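Local coordinates for arylesterase (Sulfolobus solfataricus, PDB 5L2P), which hydrolyses aromatic esters such as phenyl acetate, and organophosphate triesters such as paraoxon, as a broad-specificity serine esterase of the GDXG lipolytic family, at residues 68-74 / 102-108; 4-10 / 284-288. One frame throughout, in Å; residues are numbered along the deposited sequence.

Contact 1. Residues 68-74 / 102-108; sequences SPIKRTN and SNSCECT
Helix 95-105 ends here, and the irregular loop that leaves strand 61-68, with Ile70 at helical angles (-57/-46), is laid across its C-terminus. The helix ends with Glu106 in a left-handed conformation (phi/psi 60/44), Cys107 N bonded to Ser102 O (3.3 Å) and Glu106 N weakly to the same oxygen (2.8 Å). CA atoms come closest at Ser68–Thr108 (5.0 Å), Pro69–Asn103 (4.9 Å) and Arg72–Glu106 (4.8 Å). Pro69, buried, points at the helix end, its CG 3.8 Å from Glu106 C and its CD 3.5 Å from Cys107 O. Having no proton on N, it offers nothing to the nearby Ser102 OG, which (chi1 t) donates instead to Cys107 O at 3.0 Å. One residue on, Ile70 N gives a nearly straight bond to Asn103 OD1 (3.1 Å, 171°), while Asn103 ND2 serves Pro46 O. Two carbonyls find partners in the loop: Cys105 O, in the last helical turn, accepts from Asn74 ND2 (3.0 Å), whose OD1 is met by Gly76 N, and Glu106 O, just after it, from Thr73 N (3.1 Å). Glu106 (chi1 m, chi2 t) stretches along the loop so that OE1 receives Thr73 OG1 (chi1 p) at 2.5 Å; its OE2 bridges to Lys302. Arg72, CB turned away, is extended with NH2 bonded to Leu143 O. Ser68 pairs with Glu49 and Thr108 with Val78 in the sheet, so the loop passes the start of strand 108-112 on its way to 77-81, the 1-2-4-3 strand order of the alpha/beta hydrolase fold.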
loop_
_atom_site.group_PDB
_atom_site.type_symbol
_atom_site.label_atom_id
_atom_site.label_comp_id
_atom_site.label_asym_id
_atom_site.label_seq_id
_atom_site.Cartn_x
_atom_site.Cartn_y
_atom_site.Cartn_z
ATOM N N SER A 68 -19.231 36.733 -6.868
ATOM C CA SER A 68 -18.476 37.400 -7.908
ATOM C C SER A 68 -17.080 37.658 -7.399
ATOM O O SER A 68 -16.938 38.144 -6.295
ATOM C CB SER A 68 -19.100 38.729 -8.256
ATOM O OG SER A 68 -20.438 38.570 -8.621
ATOM N N PRO A 69 -16.043 37.328 -8.205
ATOM C CA PRO A 69 -14.669 37.442 -7.729
ATOM C C PRO A 69 -14.204 38.882 -7.586
ATOM O O PRO A 69 -14.824 39.781 -8.113
ATOM C CB PRO A 69 -13.864 36.718 -8.820
ATOM C CG PRO A 69 -14.653 36.920 -10.046
ATOM C CD PRO A 69 -16.089 36.858 -9.598
ATOM N N ILE A 70 -13.117 39.084 -6.855
ATOM C CA ILE A 70 -12.472 40.385 -6.737
ATOM C C ILE A 70 -12.090 40.898 -8.113
ATOM O O ILE A 70 -12.305 42.058 -8.423
ATOM C CB ILE A 70 -11.177 40.307 -5.872
ATOM C CG1 ILE A 70 -11.508 40.024 -4.409
ATOM C CG2 ILE A 70 -10.386 41.599 -5.929
ATOM C CD1 ILE A 70 -12.210 41.164 -3.676
ATOM N N LYS A 71 -11.495 40.022 -8.920
ATOM C CA LYS A 71 -11.122 40.335 -10.304
ATOM C C LYS A 71 -11.704 39.244 -11.193
ATOM O O LYS A 71 -11.341 38.065 -11.059
ATOM C CB LYS A 71 -9.586 40.391 -10.490
ATOM C CG LYS A 71 -8.813 40.934 -9.287
ATOM C CD LYS A 71 -7.482 41.632 -9.646
ATOM C CE LYS A 71 -6.970 42.603 -8.560
ATOM N NZ LYS A 71 -6.299 41.934 -7.391
ATOM N N ARG A 72 -12.582 39.633 -12.114
ATOM C CA ARG A 72 -13.193 38.696 -13.042
ATOM C C ARG A 72 -12.496 38.760 -14.399
ATOM O O ARG A 72 -12.557 39.772 -15.055
ATOM C CB ARG A 72 -14.663 39.038 -13.200
ATOM C CG ARG A 72 -15.503 37.943 -13.820
ATOM C CD ARG A 72 -16.947 38.375 -13.985
ATOM N NE ARG A 72 -17.708 37.318 -14.639
ATOM C CZ ARG A 72 -19.011 37.336 -14.871
ATOM N NH1 ARG A 72 -19.738 38.370 -14.487
ATOM N NH2 ARG A 72 -19.590 36.311 -15.501
ATOM N N THR A 73 -11.845 37.676 -14.811
ATOM C CA THR A 73 -11.076 37.659 -16.054
ATOM C C THR A 73 -11.546 36.591 -17.054
ATOM O O THR A 73 -10.922 36.444 -18.118
ATOM C CB THR A 73 -9.601 37.385 -15.782
ATOM O OG1 THR A 73 -9.480 36.129 -15.100
ATOM C CG2 THR A 73 -9.009 38.469 -14.940
ATOM N N ASN A 74 -12.606 35.844 -16.729
ATOM C CA ASN A 74 -13.194 34.935 -17.705
ATOM C C ASN A 74 -14.695 34.750 -17.492
ATOM O O ASN A 74 -15.245 35.146 -16.454
ATOM C CB ASN A 74 -12.469 33.592 -17.706
ATOM C CG ASN A 74 -12.629 32.847 -16.414
ATOM O OD1 ASN A 74 -13.686 32.292 -16.125
ATOM N ND2 ASN A 74 -11.572 32.825 -15.610
ATOM N N SER A 102 -13.630 31.154 -6.119
ATOM C CA SER A 102 -14.022 32.243 -7.015
ATOM C C SER A 102 -12.841 33.153 -7.369
ATOM O O SER A 102 -12.646 33.505 -8.517
ATOM C CB SER A 102 -15.149 33.070 -6.356
ATOM O OG SER A 102 -15.626 34.101 -7.217
ATOM N N ASN A 103 -12.068 33.543 -6.365
ATOM C CA ASN A 103 -10.939 34.444 -6.573
ATOM C C ASN A 103 -9.823 33.787 -7.355
ATOM O O ASN A 103 -9.185 34.427 -8.163
ATOM C CB ASN A 103 -10.412 34.951 -5.232
ATOM C CG ASN A 103 -11.364 35.943 -4.559
ATOM O OD1 ASN A 103 -12.177 36.576 -5.215
ATOM N ND2 ASN A 103 -11.251 36.085 -3.244
ATOM N N SER A 104 -9.597 32.494 -7.107
ATOM C CA SER A 104 -8.549 31.731 -7.785
ATOM C C SER A 104 -8.932 31.472 -9.234
ATOM O O SER A 104 -8.114 31.614 -10.132
ATOM C CB SER A 104 -8.353 30.391 -7.115
ATOM O OG SER A 104 -7.893 30.547 -5.801
ATOM N N CYS A 105 -10.184 31.066 -9.447
ATOM C CA CYS A 105 -10.730 30.884 -10.794
ATOM C C CYS A 105 -10.874 32.197 -11.551
ATOM O O CYS A 105 -10.837 32.205 -12.783
ATOM C CB CYS A 105 -12.120 30.251 -10.725
ATOM S SG CYS A 105 -12.085 28.533 -10.208
ATOM N N GLU A 106 -11.091 33.285 -10.807
ATOM C CA GLU A 106 -11.395 34.600 -11.354
ATOM C C GLU A 106 -12.666 34.531 -12.179
ATOM O O GLU A 106 -12.758 35.073 -13.304
ATOM C CB GLU A 106 -10.210 35.146 -12.154
ATOM C CG GLU A 106 -8.999 35.402 -11.273
ATOM C CD GLU A 106 -7.745 35.746 -12.062
ATOM O OE1 GLU A 106 -7.867 36.369 -13.151
ATOM O OE2 GLU A 106 -6.642 35.366 -11.583
ATOM N N CYS A 107 -13.654 33.840 -11.604
ATOM C CA CYS A 107 -14.919 33.640 -12.266
ATOM C C CYS A 107 -16.028 33.488 -11.260
ATOM O O CYS A 107 -15.801 33.355 -10.083
ATOM C CB CYS A 107 -14.849 32.397 -13.157
ATOM S SG CYS A 107 -15.077 30.838 -12.268
ATOM N N THR A 108 -17.246 33.470 -11.762
ATOM C CA THR A 108 -18.441 33.374 -10.942
ATOM C C THR A 108 -18.621 31.978 -10.349
ATOM O O THR A 108 -18.393 30.972 -11.018
ATOM C CB THR A 108 -19.660 33.648 -11.820
ATOM O OG1 THR A 108 -19.421 34.816 -12.647
ATOM C CG2 THR A 108 -20.938 33.779 -10.941
#

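Contact 2. Residues 4-10 / 284-288; sequences DPEVRNF and LGSPR
Gly285, Glu6 and Phe10 carry this contact, in which the first turns of helix 5-17, with Asp4 at its N-cap, lie against the loop 284-286 and the start of helix 287-305. Val7 and Gly285 have the nearest CA atoms, 4.3 Å apart. Gly285 adopts phi/psi 83/2; its CA sits 3.5 Å from Phe10 CG, with its N over one face of the ring; a CB here would clash with Phe10 CB. Phe10 (chi1 t, chi2 79°) also packs its CE2 4.0 Å from Leu284 CB. That leucine's side chain is about 5 Å from that of the probable catalytic His281; the N-terminal helix, probably part of the cap as in other GDXG-family hydrolases, rests on the chain just after His281. Glu6 (chi1 p, chi2 t) reaches Arg288, OE2 2.9 Å from NH2 in a salt bridge with a weak hydrogen bond. Asp4 OD2, 3.3 Å from the same NH2, completes a salt-bridge network in which the guanidinium offsets the repulsion expected between Asp4 OD2 and Glu6 OE2, 3.0 Å apart. Ser286 OG, at the N-cap of helix 287-305, bonds with Thr289 OG1 and also lies 3.0 Å from Glu6 OE2. Arg288 also packs on Leu272 of a second subunit.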
loop_
_atom_site.group_PDB
_atom_site.type_symbol
_atom_site.label_atom_id
_atom_site.label_comp_id
_atom_site.label_asym_id
_atom_site.label_seq_id
_atom_site.Cartn_x
_atom_site.Cartn_y
_atom_site.Cartn_z
ATOM N N ASP A 4 0.185 15.482 9.687
ATOM C CA ASP A 4 0.551 16.854 9.987
ATOM C C ASP A 4 0.252 17.163 11.493
ATOM O O ASP A 4 -0.825 16.896 11.977
ATOM C CB ASP A 4 -0.276 17.745 9.072
ATOM C CG ASP A 4 0.166 19.173 9.075
ATOM O OD1 ASP A 4 1.014 19.600 9.902
ATOM O OD2 ASP A 4 -0.379 19.881 8.205
ATOM N N PRO A 5 1.230 17.689 12.222
ATOM C CA PRO A 5 1.018 18.010 13.653
ATOM C C PRO A 5 -0.218 18.867 13.974
ATOM O O PRO A 5 -0.869 18.625 14.964
ATOM C CB PRO A 5 2.302 18.766 14.047
ATOM C CG PRO A 5 3.342 18.177 13.140
ATOM C CD PRO A 5 2.634 17.927 11.820
ATOM N N GLU A 6 -0.519 19.860 13.143
ATOM C CA GLU A 6 -1.732 20.676 13.320
ATOM C C GLU A 6 -2.987 19.828 13.186
ATOM O O GLU A 6 -3.965 20.046 13.887
ATOM C CB GLU A 6 -1.782 21.910 12.370
ATOM C CG GLU A 6 -1.701 21.607 10.871
ATOM C CD GLU A 6 -1.618 22.841 9.952
ATOM O OE1 GLU A 6 -2.086 23.947 10.368
ATOM O OE2 GLU A 6 -1.082 22.694 8.808
ATOM N N VAL A 7 -2.964 18.858 12.281
ATOM C CA VAL A 7 -4.108 17.962 12.090
ATOM C C VAL A 7 -4.245 17.008 13.272
ATOM O O VAL A 7 -5.338 16.733 13.736
ATOM C CB VAL A 7 -3.990 17.173 10.779
ATOM C CG1 VAL A 7 -5.133 16.144 10.649
ATOM C CG2 VAL A 7 -3.993 18.139 9.598
ATOM N N ARG A 8 -3.120 16.491 13.741
ATOM C CA ARG A 8 -3.106 15.597 14.894
ATOM C C ARG A 8 -3.677 16.315 16.156
ATOM O O ARG A 8 -4.459 15.747 16.895
ATOM C CB ARG A 8 -1.677 15.172 15.164
ATOM C CG ARG A 8 -1.492 14.066 16.182
ATOM C CD ARG A 8 -0.003 14.005 16.480
ATOM N NE ARG A 8 0.460 12.880 17.297
ATOM C CZ ARG A 8 0.953 11.730 16.826
ATOM N NH1 ARG A 8 1.001 11.470 15.517
ATOM N NH2 ARG A 8 1.374 10.804 17.679
ATOM N N ASN A 9 -3.255 17.553 16.379
ATOM C CA ASN A 9 -3.740 18.356 17.465
ATOM C C ASN A 9 -5.265 18.615 17.353
ATOM O O ASN A 9 -6.001 18.554 18.357
ATOM C CB ASN A 9 -2.949 19.690 17.529
ATOM C CG ASN A 9 -1.502 19.500 17.969
ATOM O OD1 ASN A 9 -1.062 18.367 18.227
ATOM N ND2 ASN A 9 -0.757 20.612 18.073
ATOM N N PHE A 10 -5.727 18.870 16.133
ATOM C CA PHE A 10 -7.146 19.036 15.877
ATOM C C PHE A 10 -7.952 17.794 16.290
ATOM O O PHE A 10 -9.038 17.908 16.878
ATOM C CB PHE A 10 -7.394 19.406 14.391
ATOM C CG PHE A 10 -8.837 19.326 13.977
ATOM C CD1 PHE A 10 -9.723 20.344 14.297
ATOM C CD2 PHE A 10 -9.320 18.207 13.303
ATOM C CE1 PHE A 10 -11.065 20.269 13.931
ATOM C CE2 PHE A 10 -10.660 18.103 12.955
ATOM C CZ PHE A 10 -11.537 19.135 13.267
ATOM N N LEU A 284 -9.328 18.601 7.149
ATOM C CA LEU A 284 -9.718 19.139 8.434
ATOM C C LEU A 284 -8.558 19.211 9.399
ATOM O O LEU A 284 -7.732 18.296 9.467
ATOM C CB LEU A 284 -10.860 18.307 9.004
ATOM C CG LEU A 284 -12.160 18.737 8.304
ATOM C CD1 LEU A 284 -13.129 17.569 8.150
ATOM C CD2 LEU A 284 -12.830 19.934 9.008
ATOM N N GLY A 285 -8.526 20.296 10.176
ATOM C CA GLY A 285 -7.417 20.562 11.081
ATOM C C GLY A 285 -6.213 21.222 10.407
ATOM O O GLY A 285 -5.187 21.429 11.070
ATOM N N SER A 286 -6.329 21.514 9.109
ATOM C CA SER A 286 -5.294 22.195 8.371
ATOM C C SER A 286 -5.854 23.203 7.377
ATOM O O SER A 286 -5.995 22.907 6.199
ATOM C CB SER A 286 -4.403 21.190 7.625
ATOM O OG SER A 286 -3.332 21.876 6.967
ATOM N N PRO A 287 -6.219 24.398 7.863
ATOM C CA PRO A 287 -6.734 25.412 6.967
ATOM C C PRO A 287 -5.737 25.824 5.883
ATOM O O PRO A 287 -6.168 26.216 4.806
ATOM C CB PRO A 287 -7.079 26.605 7.909
ATOM C CG PRO A 287 -6.431 26.300 9.197
ATOM C CD PRO A 287 -6.336 24.808 9.277
ATOM N N ARG A 288 -4.444 25.759 6.173
ATOM C CA ARG A 288 -3.401 26.040 5.166
ATOM C C ARG A 288 -3.509 25.077 3.964
ATOM O O ARG A 288 -3.536 25.509 2.821
ATOM C CB ARG A 288 -1.979 25.943 5.775
ATOM C CG ARG A 288 -0.847 26.167 4.754
ATOM C CD ARG A 288 0.577 25.970 5.322
ATOM N NE ARG A 288 0.659 24.765 6.151
ATOM C CZ ARG A 288 0.798 23.505 5.703
ATOM N NH1 ARG A 288 0.908 23.216 4.382
ATOM N NH2 ARG A 288 0.831 22.515 6.583
#

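Overall arrangement
Helix 287-305 ties the two sites together. It starts inside contact 2, and its far end, at Leu301, Lys302 and Phe305, packs on or pairs with contact 1. The centres are 28 Å apart, with nearest atoms about 11 Å apart, so they do not touch. Along the chain the order is 4-10, 68-74, 102-108, 284-288: contact 1 is nested within the loop that contact 2 closes. Contact 1 joins the loop after strand 61-68 to the end of helix 95-105, beside the early strands of the mixed sheet, away from the probable catalytic residues; contact 2 brings the N-terminal helix onto the chain just after the histidine, joining it to the start of the C-terminal helix.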